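Local coordinates for kinesin-like protein KIF19 (Mus musculus, PDB 5GSZ), which moves toward microtubule plus ends as an ATP-driven kinesin-8 motor and limits the length of motile cilia by depolymerizing microtubules at ciliary tips, at residues Phe67-Asp72 with Tyr81-Lys86; Ser149-Glu152 with Met157-Asp160; Leu161-Leu166 with Gly183-Ser188. All blocks are in the same frame, centred on the assembly; numbering follows the deposited sequence.

Contact 1: residues Phe67-Asp72 with Tyr81-Lys86; sequences FDVAFD and YQATTK
Phe-71, Val-69 and Ala-83 form a small apolar packing contact between an outermost strand of the motor domain's central sheet, 69-71, and helix 77-84. Only 135 Å² is buried between the two segments, and no hydrogen bond crosses. The closest approach is made by the Phe-71 ring: its CZ lies 3.5 Å from CB of Ala-83, which sits at the ring edge. With CG of Phe-71 anti to its carbonyl carbon (chi1 -47°), the ring is carried toward Ala-83. Thr-84 adds its methyl at an oblique angle, CG2 standing 3.9 Å from CE2 of Phe-71. OG1 of Thr-84 is instead hydrogen-bonded to Val-80 O, one turn back. Val-69, two residues along the strand, reaches the same alanine more loosely, its CG2 4.3 Å from Ala-83 CB. Strand 12-18 is the neighbour of 69-71 in the sheet; backbone hydrogen bonds join Val-69 and Phe-71 to Leu-16. The Phe-71 side chain lies about 7 Å from the bound ADP. With only methyl and ring carbons meeting, cohesion between the two segments probably rests on dispersion and the exclusion of water, since no hydrogen bond joins them.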
# COMPACT_ATOMS: atom_id res chain seq x y z
N PHE A 67 4.88 3.40 -16.42
CA PHE A 67 3.91 3.09 -15.38
C PHE A 67 2.57 3.64 -15.82
O PHE A 67 2.49 4.50 -16.69
CB PHE A 67 4.30 3.72 -14.03
CG PHE A 67 5.67 3.36 -13.56
CD1 PHE A 67 5.87 2.25 -12.77
CD2 PHE A 67 6.76 4.15 -13.90
CE1 PHE A 67 7.13 1.92 -12.33
CE2 PHE A 67 8.02 3.82 -13.46
CZ PHE A 67 8.20 2.71 -12.68
N ASP A 68 1.51 3.14 -15.19
CA ASP A 68 0.18 3.68 -15.47
C ASP A 68 0.13 5.17 -15.20
O ASP A 68 -0.53 5.92 -15.94
CB ASP A 68 -0.87 2.94 -14.64
CG ASP A 68 -1.01 1.51 -15.06
OD1 ASP A 68 -1.15 1.29 -16.28
OD2 ASP A 68 -0.92 0.62 -14.20
N VAL A 69 0.81 5.64 -14.16
CA VAL A 69 0.89 7.07 -13.87
C VAL A 69 2.16 7.33 -13.08
O VAL A 69 2.65 6.45 -12.36
CB VAL A 69 -0.38 7.54 -13.12
CG1 VAL A 69 -0.54 6.81 -11.81
CG2 VAL A 69 -0.38 9.06 -12.92
N ALA A 70 2.70 8.53 -13.24
CA ALA A 70 3.92 8.94 -12.57
C ALA A 70 3.68 10.24 -11.82
O ALA A 70 2.80 11.02 -12.19
CB ALA A 70 5.05 9.11 -13.58
N PHE A 71 4.44 10.45 -10.74
CA PHE A 71 4.34 11.67 -9.95
C PHE A 71 5.72 12.05 -9.43
O PHE A 71 6.42 11.18 -8.90
CB PHE A 71 3.40 11.54 -8.74
CG PHE A 71 2.07 10.89 -9.03
CD1 PHE A 71 1.05 11.60 -9.62
CD2 PHE A 71 1.83 9.57 -8.64
CE1 PHE A 71 -0.19 11.00 -9.86
CE2 PHE A 71 0.59 8.96 -8.86
CZ PHE A 71 -0.42 9.67 -9.47
N ASP A 72 6.09 13.32 -9.54
CA ASP A 72 7.23 13.88 -8.80
C ASP A 72 6.75 15.06 -7.96
O ASP A 72 5.55 15.30 -7.83
CB ASP A 72 8.39 14.25 -9.73
CG ASP A 72 8.06 15.39 -10.69
OD1 ASP A 72 7.11 16.18 -10.44
OD2 ASP A 72 8.78 15.51 -11.70
N TYR A 81 -4.12 11.40 -4.99
CA TYR A 81 -5.37 10.74 -4.65
C TYR A 81 -6.29 10.61 -5.87
O TYR A 81 -6.81 9.53 -6.16
CB TYR A 81 -6.07 11.49 -3.54
CG TYR A 81 -7.53 11.14 -3.45
CD1 TYR A 81 -7.92 9.90 -2.95
CD2 TYR A 81 -8.51 12.03 -3.86
CE1 TYR A 81 -9.26 9.56 -2.86
CE2 TYR A 81 -9.84 11.70 -3.77
CZ TYR A 81 -10.21 10.46 -3.27
OH TYR A 81 -11.54 10.13 -3.18
N GLN A 82 -6.50 11.72 -6.59
CA GLN A 82 -7.39 11.70 -7.74
C GLN A 82 -6.93 10.66 -8.76
O GLN A 82 -7.75 9.95 -9.34
CB GLN A 82 -7.47 13.08 -8.39
CG GLN A 82 -7.92 14.27 -7.53
CD GLN A 82 -9.42 14.36 -7.32
OE1 GLN A 82 -10.19 13.73 -8.04
NE2 GLN A 82 -9.83 15.17 -6.36
N ALA A 83 -5.63 10.55 -8.97
CA ALA A 83 -5.13 9.67 -10.00
C ALA A 83 -5.02 8.22 -9.57
O ALA A 83 -4.78 7.35 -10.42
CB ALA A 83 -3.75 10.15 -10.47
N THR A 84 -5.16 7.92 -8.29
CA THR A 84 -4.89 6.55 -7.86
C THR A 84 -6.10 5.83 -7.29
O THR A 84 -6.43 4.73 -7.77
CB THR A 84 -3.74 6.51 -6.83
OG1 THR A 84 -4.02 7.41 -5.75
CG2 THR A 84 -2.45 6.91 -7.48
N THR A 85 -6.78 6.41 -6.29
CA THR A 85 -7.78 5.67 -5.55
C THR A 85 -9.19 6.26 -5.59
O THR A 85 -10.13 5.56 -5.19
CB THR A 85 -7.35 5.51 -4.08
OG1 THR A 85 -7.27 6.79 -3.46
CG2 THR A 85 -6.00 4.89 -4.00
N LYS A 86 -9.38 7.50 -6.05
CA LYS A 86 -10.72 8.08 -6.05
C LYS A 86 -11.71 7.17 -6.77
O LYS A 86 -12.81 6.91 -6.27
CB LYS A 86 -10.68 9.47 -6.70
CG LYS A 86 -12.00 10.21 -6.65
CD LYS A 86 -12.00 11.34 -7.65
CE LYS A 86 -13.34 12.04 -7.77
NZ LYS A 86 -13.69 12.83 -6.56

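Contact 2: residues Ser149-Glu152 with Met157-Asp160; sequences SYLE and MIRD
Glu-152 and Arg-159 pair across an antiparallel beta hairpin, strands 142-154 and 157-160, the latter an outermost strand of the central sheet in the kinesin motor domain. Backbone bonding is reciprocal at this hydrogen-bonded pair: Glu-152 N gives to Arg-159 O at 2.8 Å, and Arg-159 N to Glu-152 O at 3.1 Å. Leu-151 and Asp-160 form the adjoining non-hydrogen-bonded pair. Glu-152 O also receives a CA-H...O contact from Ile-158 CA at 3.2 Å. On the face of Leu-151, its CD1 meets Ile-158 CG2 at 3.9 Å, the two side chains lying side by side. Among charged groups, Glu-152 extends its chain with CG anti to the backbone N (chi1 -169°), while Arg-159 bends at chi3 to come alongside. The carboxylate has further partners in Ser-220 and Thr-207, and Arg-159 NH2 bonds to the carbonyl of Gln-205. Were Glu-152 replaced by an alanine, Arg-159 NH1 would probably lose its carboxylate mate, and the hydroxyls of Ser-220 and Thr-207 a partner. The salt bridge, Arg-159 NH1 to Glu-152 OE1, is 2.7 Å long but bent (131° at the hydrogen); NH1 meets OE1 from above the carboxylate plane, which lies 57° from the guanidinium plane containing OE1.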
# COMPACT_ATOMS: atom_id res chain seq x y z
N SER A 149 -11.03 -0.40 10.47
CA SER A 149 -10.07 -0.85 11.46
C SER A 149 -8.68 -0.47 10.99
O SER A 149 -8.46 -0.19 9.81
CB SER A 149 -10.14 -2.35 11.67
OG SER A 149 -11.40 -2.69 12.19
N TYR A 150 -7.73 -0.49 11.92
CA TYR A 150 -6.36 -0.08 11.61
C TYR A 150 -5.42 -0.94 12.43
O TYR A 150 -5.35 -0.79 13.65
CB TYR A 150 -6.18 1.40 11.90
CG TYR A 150 -4.92 2.02 11.37
CD1 TYR A 150 -4.47 1.75 10.09
CD2 TYR A 150 -4.20 2.93 12.15
CE1 TYR A 150 -3.29 2.35 9.59
CE2 TYR A 150 -3.05 3.54 11.66
CZ TYR A 150 -2.60 3.25 10.39
OH TYR A 150 -1.47 3.85 9.94
N LEU A 151 -4.70 -1.85 11.78
CA LEU A 151 -3.92 -2.86 12.48
C LEU A 151 -2.48 -2.85 11.99
O LEU A 151 -2.16 -2.29 10.93
CB LEU A 151 -4.57 -4.24 12.28
CG LEU A 151 -4.62 -4.71 10.83
CD1 LEU A 151 -3.73 -5.91 10.60
CD2 LEU A 151 -6.04 -4.96 10.41
N GLU A 152 -1.59 -3.46 12.79
CA GLU A 152 -0.23 -3.73 12.37
C GLU A 152 -0.05 -5.22 12.13
O GLU A 152 -0.67 -6.04 12.80
CB GLU A 152 0.79 -3.28 13.41
CG GLU A 152 2.23 -3.29 12.92
CD GLU A 152 3.19 -2.88 14.02
OE1 GLU A 152 3.09 -3.46 15.13
OE2 GLU A 152 4.01 -1.96 13.78
N MET A 157 3.03 -10.93 13.58
CA MET A 157 2.21 -10.68 14.77
C MET A 157 1.27 -9.51 14.50
O MET A 157 1.70 -8.45 14.03
CB MET A 157 3.06 -10.40 16.00
CG MET A 157 4.20 -11.40 16.24
SD MET A 157 3.70 -13.08 16.69
CE MET A 157 3.04 -12.84 18.33
N ILE A 158 -0.01 -9.69 14.81
CA ILE A 158 -1.02 -8.69 14.54
C ILE A 158 -1.36 -7.94 15.81
O ILE A 158 -1.64 -8.55 16.84
CB ILE A 158 -2.28 -9.34 13.94
CG1 ILE A 158 -1.89 -10.14 12.70
CG2 ILE A 158 -3.32 -8.26 13.65
CD1 ILE A 158 -2.95 -11.09 12.22
N ARG A 159 -1.35 -6.62 15.73
CA ARG A 159 -1.79 -5.75 16.80
C ARG A 159 -2.86 -4.81 16.29
O ARG A 159 -2.87 -4.45 15.11
CB ARG A 159 -0.61 -4.94 17.38
CG ARG A 159 0.41 -5.80 18.14
CD ARG A 159 1.71 -5.06 18.46
NE ARG A 159 1.50 -3.83 19.23
CZ ARG A 159 1.75 -2.61 18.76
NH1 ARG A 159 2.22 -2.47 17.53
NH2 ARG A 159 1.54 -1.54 19.52
N ASP A 160 -3.76 -4.40 17.19
CA ASP A 160 -4.77 -3.38 16.89
C ASP A 160 -4.14 -2.02 17.14
O ASP A 160 -3.88 -1.65 18.28
CB ASP A 160 -6.01 -3.58 17.77
CG ASP A 160 -7.07 -2.48 17.56
OD1 ASP A 160 -6.85 -1.52 16.79
OD2 ASP A 160 -8.14 -2.58 18.20

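Contact 3: residues Leu161-Leu166 with Gly183-Ser188; sequences LLNPAL and GITEVS
Leu-162 and Val-187 meet at about a right angle, methyl against methyl, where two loops on the surface of the motor domain run past each other. The leucine branch CD1 touches Val-187 CG2 at 3.9 Å. For Leu-162, CG anti to the carbonyl carbon (chi1 -60°) and an extended chi2 (-177°) place CD1 toward Val-187. Val-187 in turn presents CG2, the branch beside its backbone N. Thr-185 faces the same loop from a position nearer Asn-163, and the backbones come closest here, with Leu-162 CA and Thr-185 CA 6.7 Å apart. Leu-162 CB and Thr-185 CB are 4.4 Å apart. The threonine hydroxyl does not bond across the contact: OG1 lies 3.6 Å from Asn-163 CB, a carbon neighbour, while its hydrogen-bonding partner is Asp-160 OD2. The same aspartate also accepts the amide of Leu-162 on its other oxygen, OD1, in an Asx turn, which probably helps tie the two loops together. Only 163 Å² is buried between the two segments, with no hydrogen bond between them. The arrangement is plain loop-to-loop packing at the edge of the kinesin fold, away from the nucleotide site: the loop leaving strand 157-160 rests against the connection from strand 179-181 to helix 192-203.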
# COMPACT_ATOMS: atom_id res chain seq x y z
N LEU A 161 -3.92 -1.26 16.08
CA LEU A 161 -3.24 0.01 16.27
C LEU A 161 -4.08 1.04 17.00
O LEU A 161 -3.54 2.08 17.39
CB LEU A 161 -2.79 0.58 14.92
CG LEU A 161 -1.68 -0.19 14.25
CD1 LEU A 161 -1.52 0.34 12.82
CD2 LEU A 161 -0.38 -0.08 15.06
N LEU A 162 -5.39 0.80 17.16
CA LEU A 162 -6.27 1.76 17.82
C LEU A 162 -6.54 1.40 19.27
O LEU A 162 -7.18 2.18 19.98
CB LEU A 162 -7.60 1.87 17.07
CG LEU A 162 -7.51 2.33 15.62
CD1 LEU A 162 -8.89 2.47 15.00
CD2 LEU A 162 -6.76 3.63 15.53
N ASN A 163 -6.05 0.25 19.72
CA ASN A 163 -6.21 -0.28 21.06
C ASN A 163 -5.08 -1.28 21.29
O ASN A 163 -5.31 -2.50 21.31
CB ASN A 163 -7.61 -0.89 21.20
CG ASN A 163 -7.86 -1.49 22.57
OD1 ASN A 163 -7.85 -2.71 22.74
ND2 ASN A 163 -8.11 -0.63 23.55
N PRO A 164 -3.84 -0.80 21.44
CA PRO A 164 -2.71 -1.72 21.66
C PRO A 164 -2.84 -2.59 22.90
O PRO A 164 -2.25 -3.67 22.96
CB PRO A 164 -1.51 -0.78 21.78
CG PRO A 164 -1.95 0.50 21.17
CD PRO A 164 -3.41 0.60 21.39
N ALA A 165 -3.61 -2.14 23.90
CA ALA A 165 -3.70 -2.86 25.17
C ALA A 165 -4.19 -4.28 24.96
O ALA A 165 -3.76 -5.20 25.67
CB ALA A 165 -4.63 -2.12 26.12
N LEU A 166 -5.09 -4.48 23.99
CA LEU A 166 -5.65 -5.81 23.74
C LEU A 166 -4.57 -6.84 23.46
O LEU A 166 -4.70 -8.02 23.83
CB LEU A 166 -6.65 -5.75 22.58
N GLY A 183 -11.49 -9.50 17.26
CA GLY A 183 -11.48 -8.61 18.41
C GLY A 183 -11.11 -7.16 18.13
O GLY A 183 -11.02 -6.37 19.07
N ILE A 184 -10.91 -6.78 16.88
CA ILE A 184 -10.33 -5.47 16.59
C ILE A 184 -11.39 -4.38 16.68
O ILE A 184 -12.55 -4.57 16.32
CB ILE A 184 -9.62 -5.50 15.22
CG1 ILE A 184 -8.86 -4.20 14.96
CG2 ILE A 184 -10.61 -5.79 14.09
CD1 ILE A 184 -7.97 -4.27 13.76
N THR A 185 -10.96 -3.22 17.17
CA THR A 185 -11.78 -2.02 17.23
C THR A 185 -12.35 -1.63 15.86
O THR A 185 -11.71 -1.82 14.82
CB THR A 185 -10.93 -0.89 17.79
OG1 THR A 185 -10.41 -1.30 19.05
CG2 THR A 185 -11.73 0.39 17.94
N GLU A 186 -13.55 -1.06 15.87
CA GLU A 186 -14.23 -0.63 14.65
C GLU A 186 -14.84 0.75 14.85
O GLU A 186 -15.74 0.91 15.67
CB GLU A 186 -15.31 -1.63 14.27
CG GLU A 186 -14.74 -2.96 13.87
CD GLU A 186 -15.80 -3.98 13.64
OE1 GLU A 186 -16.96 -3.70 14.01
OE2 GLU A 186 -15.48 -5.05 13.10
N VAL A 187 -14.37 1.72 14.06
CA VAL A 187 -14.78 3.11 14.10
C VAL A 187 -15.84 3.37 13.03
O VAL A 187 -15.91 2.65 12.02
CB VAL A 187 -13.54 4.01 13.91
CG1 VAL A 187 -13.90 5.50 13.82
CG2 VAL A 187 -12.55 3.77 15.03
N SER A 188 -16.70 4.39 13.26
CA SER A 188 -17.72 4.77 12.29
C SER A 188 -17.91 6.28 12.17
O SER A 188 -18.90 6.71 11.55
CB SER A 188 -19.07 4.15 12.66
OG SER A 188 -19.00 2.74 12.70

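How the contacts relate
Contacts 1 and 2 reach the same central sheet at its two outermost strands, on opposite sides of the chain's centre, with centres about 27 Å apart. Contact 2 is the buried one and the most polar, joined by backbone bonds and a salt bridge; contact 1 is partly buried and contact 3 lies at the surface, and neither has a hydrogen bond between its own segments. Contacts 2 and 3 are neighbours, centres about 8 Å apart, and touch directly: Ser-149 OG lies 2.8 Å from Thr-185 O, a probable hydrogen bond, and Ser-149 CB packs on Ile-184 CD1. Contact 1 stands apart, joining strand to helix.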